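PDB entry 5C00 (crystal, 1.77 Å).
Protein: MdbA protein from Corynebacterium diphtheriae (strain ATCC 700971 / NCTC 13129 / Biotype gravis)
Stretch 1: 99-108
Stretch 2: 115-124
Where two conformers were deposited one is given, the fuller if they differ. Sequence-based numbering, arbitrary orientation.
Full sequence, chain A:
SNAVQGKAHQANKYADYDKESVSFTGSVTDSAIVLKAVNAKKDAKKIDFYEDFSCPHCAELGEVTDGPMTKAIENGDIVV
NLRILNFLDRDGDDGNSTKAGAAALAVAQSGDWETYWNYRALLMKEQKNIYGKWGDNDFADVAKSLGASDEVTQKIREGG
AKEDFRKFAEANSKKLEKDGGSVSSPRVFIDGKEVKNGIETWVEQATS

Stretch 1, residues 99-108: KAGAAALAVA
Stretch 2, residues 115-124: TYWNYRALLM

Both stretches are helical throughout and run nearly antiparallel, their axes 167° apart and 9.1 Å at closest approach. Ladders of i to i+4 backbone bonds, such as Ala-108 N to Ala-104 O at 3.0 Å, hold each helix. CA–CA separations set the register and narrow along it: Ala-100 to Leu-123 7.1 Å, Ala-104 to Arg-120 6.5 Å, Val-107 to Tyr-116 5.6 Å. No hydrogen bond crosses the interface; packing buries 390 Å².

Stretch 1 offers mostly alanine, leaving room for two tyrosines. Tyr-116 (chi1 172°, t; chi2 73°) directs its ring edge at the backbone, CD1 lying 3.4 Å from Ala-104 O, while CE1 is 4.0 Å from Ala-104 CB and CD1 3.8 Å from Ala-108 CB. Tyr-119 (chi1 -170°, t; chi2 62°) extends similarly: CE2 is 3.8 Å from Ala-104 N, at the ring edge, and OH 3.3 Å from Ala-103 CB, that hydroxyl being hydrogen-bonded elsewhere in the structure.

Val-107, chi1 -173° (t), spreads its methyls: CG1 sits 4.0 Å from Tyr-116 CB and 3.7 Å from Thr-115 CG2, CG2 4.0 Å from Tyr-119 CD2. Leu-123 (m, t) places CD1 4.1 Å from Ala-100 CB. Arg-120 starts sideways, but its extended chain (chi1–chi3 all t) leads its end away.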

ATOM      1  N   LYS A  99       1.222 -10.049  -6.838  1.00 16.75           N
ATOM      2  CA  LYS A  99       2.676  -9.838  -6.936  1.00 17.36           C
ATOM      3  C   LYS A  99       3.122  -8.477  -6.372  1.00 16.60           C
ATOM      4  O   LYS A  99       4.064  -8.382  -5.557  1.00 16.62           O
ATOM      5  CB  LYS A  99       3.145 -10.027  -8.369  1.00 18.23           C
ATOM      6  CG  LYS A  99       3.190 -11.467  -8.805  1.00 19.55           C
ATOM      7  CD  LYS A  99       3.623 -11.579 -10.268  1.00 21.52           C
ATOM      8  CE  LYS A  99       3.908 -13.041 -10.624  1.00 23.32           C
ATOM      9  NZ  LYS A  99       2.670 -13.848 -10.707  1.00 25.12           N
ATOM     10  N   ALA A 100       2.423  -7.416  -6.756  1.00 15.98           N
ATOM     11  CA  ALA A 100       2.721  -6.065  -6.303  1.00 14.48           C
ATOM     12  C   ALA A 100       2.424  -5.940  -4.805  1.00 15.37           C
ATOM     13  O   ALA A 100       3.222  -5.399  -4.030  1.00 16.18           O
ATOM     14  CB  ALA A 100       1.870  -5.083  -7.105  1.00 14.97           C
ATOM     15  N   GLY A 101       1.258  -6.439  -4.395  1.00 15.99           N
ATOM     16  CA  GLY A 101       0.813  -6.307  -3.022  1.00 15.74           C
ATOM     17  C   GLY A 101       1.698  -7.100  -2.086  1.00 15.52           C
ATOM     18  O   GLY A 101       2.077  -6.617  -1.026  1.00 15.69           O
ATOM     19  N   ALA A 102       2.094  -8.297  -2.490  1.00 16.20           N
ATOM     20  CA  ALA A 102       2.949  -9.099  -1.623  1.00 17.09           C
ATOM     21  C   ALA A 102       4.405  -8.568  -1.584  1.00 17.65           C
ATOM     22  O   ALA A 102       5.069  -8.684  -0.549  1.00 17.79           O
ATOM     23  CB  ALA A 102       2.923 -10.522  -2.073  1.00 19.29           C
ATOM     24  N   ALA A 103       4.882  -7.957  -2.671  1.00 16.42           N
ATOM     25  CA  ALA A 103       6.211  -7.300  -2.685  1.00 16.32           C
ATOM     26  C   ALA A 103       6.231  -6.110  -1.713  1.00 16.26           C
ATOM     27  O   ALA A 103       7.107  -5.992  -0.865  1.00 17.74           O
ATOM     28  CB  ALA A 103       6.584  -6.856  -4.079  1.00 16.16           C
ATOM     29  N   ALA A 104       5.185  -5.306  -1.761  1.00 16.29           N
ATOM     30  CA  ALA A 104       5.055  -4.156  -0.896  1.00 17.26           C
ATOM     31  C   ALA A 104       4.920  -4.612   0.553  1.00 17.66           C
ATOM     32  O   ALA A 104       5.526  -3.985   1.434  1.00 17.11           O
ATOM     33  CB  ALA A 104       3.881  -3.285  -1.315  1.00 17.11           C
ATOM     34  N   LEU A 105       4.134  -5.668   0.799  1.00 16.95           N
ATOM     35  CA  LEU A 105       4.051  -6.244   2.158  1.00 18.62           C
ATOM     36  C   LEU A 105       5.375  -6.684   2.716  1.00 18.90           C
ATOM     37  O   LEU A 105       5.657  -6.396   3.892  1.00 19.46           O
ATOM     38  CB  LEU A 105       3.051  -7.388   2.252  1.00 19.21           C
ATOM     39  CG  LEU A 105       2.845  -8.004   3.662  1.00 19.77           C
ATOM     40  CD1 LEU A 105       2.280  -6.993   4.667  1.00 20.02           C
ATOM     41  CD2 LEU A 105       1.846  -9.137   3.468  1.00 19.52           C
ATOM     42  N   ALA A 106       6.192  -7.373   1.905  1.00 17.96           N
ATOM     43  CA  ALA A 106       7.535  -7.791   2.335  1.00 18.48           C
ATOM     44  C   ALA A 106       8.366  -6.597   2.816  1.00 19.19           C
ATOM     45  O   ALA A 106       9.105  -6.683   3.786  1.00 18.66           O
ATOM     46  CB  ALA A 106       8.246  -8.569   1.231  1.00 18.60           C
ATOM     47  N   VAL A 107       8.307  -5.472   2.110  1.00 17.39           N
ATOM     48  CA  VAL A 107       8.983  -4.273   2.559  1.00 17.82           C
ATOM     49  C   VAL A 107       8.420  -3.734   3.866  1.00 17.53           C
ATOM     50  O   VAL A 107       9.169  -3.427   4.765  1.00 18.92           O
ATOM     51  CB  VAL A 107       8.911  -3.171   1.460  1.00 17.36           C
ATOM     52  CG1 VAL A 107       9.785  -1.986   1.879  1.00 19.02           C
ATOM     53  CG2 VAL A 107       9.382  -3.699   0.109  1.00 17.64           C
ATOM     54  N   ALA A 108       7.110  -3.627   3.990  1.00 17.50           N
ATOM     55  CA  ALA A 108       6.511  -3.157   5.231  1.00 18.18           C
ATOM     56  C   ALA A 108       6.850  -4.038   6.453  1.00 21.46           C
ATOM     57  O   ALA A 108       7.127  -3.531   7.531  1.00 21.76           O
ATOM     58  CB  ALA A 108       5.027  -3.091   5.092  1.00 18.49           C
ATOM     59  N   THR A 115      11.335   3.327   2.608  1.00 18.14           N
ATOM     60  CA  THR A 115      11.345   2.470   1.416  1.00 18.04           C
ATOM     61  C   THR A 115       9.931   2.017   1.024  1.00 16.33           C
ATOM     62  O   THR A 115       9.504   2.146  -0.129  1.00 16.62           O
ATOM     63  CB  THR A 115      12.283   1.256   1.673  1.00 19.82           C
ATOM     64  OG1 THR A 115      13.601   1.767   1.879  1.00 22.97           O
ATOM     65  CG2 THR A 115      12.331   0.359   0.488  1.00 20.19           C
ATOM     66  N   TYR A 116       9.167   1.549   2.017  1.00 16.44           N
ATOM     67  CA  TYR A 116       7.795   1.129   1.793  1.00 16.10           C
ATOM     68  C   TYR A 116       6.990   2.234   1.135  1.00 15.94           C
ATOM     69  O   TYR A 116       6.343   2.040   0.089  1.00 15.29           O
ATOM     70  CB  TYR A 116       7.117   0.721   3.079  1.00 16.42           C
ATOM     71  CG  TYR A 116       5.659   0.482   2.847  1.00 16.34           C
ATOM     72  CD1 TYR A 116       5.215  -0.657   2.171  1.00 16.66           C
ATOM     73  CD2 TYR A 116       4.723   1.436   3.179  1.00 15.87           C
ATOM     74  CE1 TYR A 116       3.881  -0.837   1.881  1.00 16.33           C
ATOM     75  CE2 TYR A 116       3.396   1.268   2.864  1.00 16.15           C
ATOM     76  CZ  TYR A 116       3.003   0.124   2.207  1.00 16.40           C
ATOM     77  OH  TYR A 116       1.693  -0.050   1.937  1.00 17.21           O
ATOM     78  N   TRP A 117       7.036   3.407   1.731  1.00 15.50           N
ATOM     79  CA  TRP A 117       6.229   4.491   1.175  1.00 17.24           C
ATOM     80  C   TRP A 117       6.567   4.802  -0.295  1.00 16.80           C
ATOM     81  O   TRP A 117       5.690   4.971  -1.160  1.00 15.69           O
ATOM     82  CB  TRP A 117       6.432   5.725   2.031  1.00 19.14           C
ATOM     83  CG  TRP A 117       5.758   6.859   1.466  1.00 20.01           C
ATOM     84  CD1 TRP A 117       6.316   7.867   0.802  1.00 22.15           C
ATOM     85  CD2 TRP A 117       4.358   7.076   1.454  1.00 21.10           C
ATOM     86  NE1 TRP A 117       5.350   8.741   0.370  1.00 23.74           N
ATOM     87  CE2 TRP A 117       4.141   8.285   0.778  1.00 21.91           C
ATOM     88  CE3 TRP A 117       3.256   6.374   1.978  1.00 22.11           C
ATOM     89  CZ2 TRP A 117       2.872   8.807   0.579  1.00 24.27           C
ATOM     90  CZ3 TRP A 117       1.980   6.904   1.781  1.00 23.33           C
ATOM     91  CH2 TRP A 117       1.816   8.112   1.099  1.00 23.78           C
ATOM     92  N   ASN A 118       7.862   4.907  -0.572  1.00 15.52           N
ATOM     93  CA  ASN A 118       8.280   5.211  -1.934  1.00 16.67           C
ATOM     94  C   ASN A 118       8.031   4.075  -2.912  1.00 15.41           C
ATOM     95  O   ASN A 118       7.754   4.323  -4.081  1.00 15.59           O
ATOM     96  CB  ASN A 118       9.742   5.627  -1.932  1.00 16.77           C
ATOM     97  CG  ASN A 118       9.911   7.045  -1.400  1.00 18.98           C
ATOM     98  OD1 ASN A 118       9.577   8.017  -2.086  1.00 19.52           O
ATOM     99  ND2 ASN A 118      10.331   7.158  -0.149  1.00 18.63           N
ATOM    100  N   TYR A 119       8.104   2.844  -2.421  1.00 15.44           N
ATOM    101  CA  TYR A 119       7.838   1.664  -3.224  1.00 15.79           C
ATOM    102  C   TYR A 119       6.379   1.592  -3.595  1.00 15.01           C
ATOM    103  O   TYR A 119       6.041   1.438  -4.763  1.00 16.56           O
ATOM    104  CB  TYR A 119       8.254   0.428  -2.474  1.00 17.58           C
ATOM    105  CG  TYR A 119       8.255  -0.829  -3.271  1.00 17.23           C
ATOM    106  CD1 TYR A 119       9.074  -0.977  -4.360  1.00 17.93           C
ATOM    107  CD2 TYR A 119       7.470  -1.877  -2.927  1.00 18.66           C
ATOM    108  CE1 TYR A 119       9.127  -2.149  -5.088  1.00 18.07           C
ATOM    109  CE2 TYR A 119       7.507  -3.062  -3.668  1.00 19.53           C
ATOM    110  CZ  TYR A 119       8.358  -3.211  -4.713  1.00 18.81           C
ATOM    111  OH  TYR A 119       8.411  -4.420  -5.412  1.00 17.70           O
ATOM    112  N   ARG A 120       5.488   1.813  -2.636  1.00 15.55           N
ATOM    113  CA  ARG A 120       4.039   1.889  -2.916  1.00 16.39           C
ATOM    114  C   ARG A 120       3.739   2.952  -3.973  1.00 16.89           C
ATOM    115  O   ARG A 120       2.964   2.688  -4.919  1.00 16.73           O
ATOM    116  CB  ARG A 120       3.257   2.204  -1.618  1.00 17.53           C
ATOM    117  CG  ARG A 120       1.796   2.612  -1.844  1.00 19.25           C
ATOM    118  CD  ARG A 120       1.073   2.843  -0.518  1.00 21.20           C
ATOM    119  NE  ARG A 120      -0.290   3.339  -0.755  1.00 21.97           N
ATOM    120  CZ  ARG A 120      -0.602   4.621  -1.004  1.00 27.43           C
ATOM    121  NH1 ARG A 120       0.341   5.537  -1.073  1.00 28.27           N
ATOM    122  NH2 ARG A 120      -1.875   4.999  -1.229  1.00 29.30           N
ATOM    123  N   ALA A 121       4.305   4.142  -3.771  1.00 16.28           N
ATOM    124  CA  ALA A 121       4.045   5.259  -4.686  1.00 17.34           C
ATOM    125  C   ALA A 121       4.463   4.854  -6.116  1.00 16.65           C
ATOM    126  O   ALA A 121       3.747   5.145  -7.076  1.00 17.73           O
ATOM    127  CB  ALA A 121       4.777   6.514  -4.251  1.00 18.54           C
ATOM    128  N   LEU A 122       5.628   4.260  -6.264  1.00 15.71           N
ATOM    129  CA  LEU A 122       6.113   3.849  -7.572  0.60 17.14           C
ATOM    130  C   LEU A 122       5.228   2.791  -8.251  1.00 16.82           C
ATOM    131  O   LEU A 122       4.842   2.934  -9.424  1.00 16.90           O
ATOM    132  CB  LEU A 122       7.566   3.358  -7.464  0.60 17.76           C
ATOM    133  CG  LEU A 122       8.248   2.931  -8.769  0.60 19.02           C
ATOM    134  CD1 LEU A 122       8.000   3.915  -9.860  0.60 20.39           C
ATOM    135  CD2 LEU A 122       9.757   2.787  -8.523  0.60 19.82           C
ATOM    136  N   LEU A 123       4.864   1.765  -7.526  1.00 16.50           N
ATOM    137  CA  LEU A 123       4.004   0.735  -8.067  1.00 18.31           C
ATOM    138  C   LEU A 123       2.653   1.267  -8.519  1.00 18.65           C
ATOM    139  O   LEU A 123       2.175   0.843  -9.557  1.00 18.30           O
ATOM    140  CB  LEU A 123       3.803  -0.417  -7.060  1.00 19.96           C
ATOM    141  CG  LEU A 123       5.081  -1.154  -6.638  1.00 20.96           C
ATOM    142  CD1 LEU A 123       4.663  -2.330  -5.773  1.00 21.87           C
ATOM    143  CD2 LEU A 123       5.977  -1.600  -7.762  1.00 20.77           C
HETATM  144  N   MSE A 124       2.057   2.206  -7.783  1.00 19.22           N
HETATM  145  CA  MSE A 124       0.872   2.910  -8.241  1.00 19.83           C
HETATM  146  C   MSE A 124       1.112   3.849  -9.405  1.00 22.27           C
HETATM  147  O   MSE A 124       0.309   3.851 -10.374  1.00 23.63           O
HETATM  148  CB  MSE A 124       0.246   3.699  -7.081  1.00 21.35           C
HETATM  149  CG  MSE A 124      -0.298   2.721  -6.059  1.00 22.89           C
HETATM  150 SE   MSE A 124      -1.960   1.834  -6.679  0.65 25.45          SE
HETATM  151  CE  MSE A 124      -2.385   0.917  -5.015  1.00 23.97           C
TER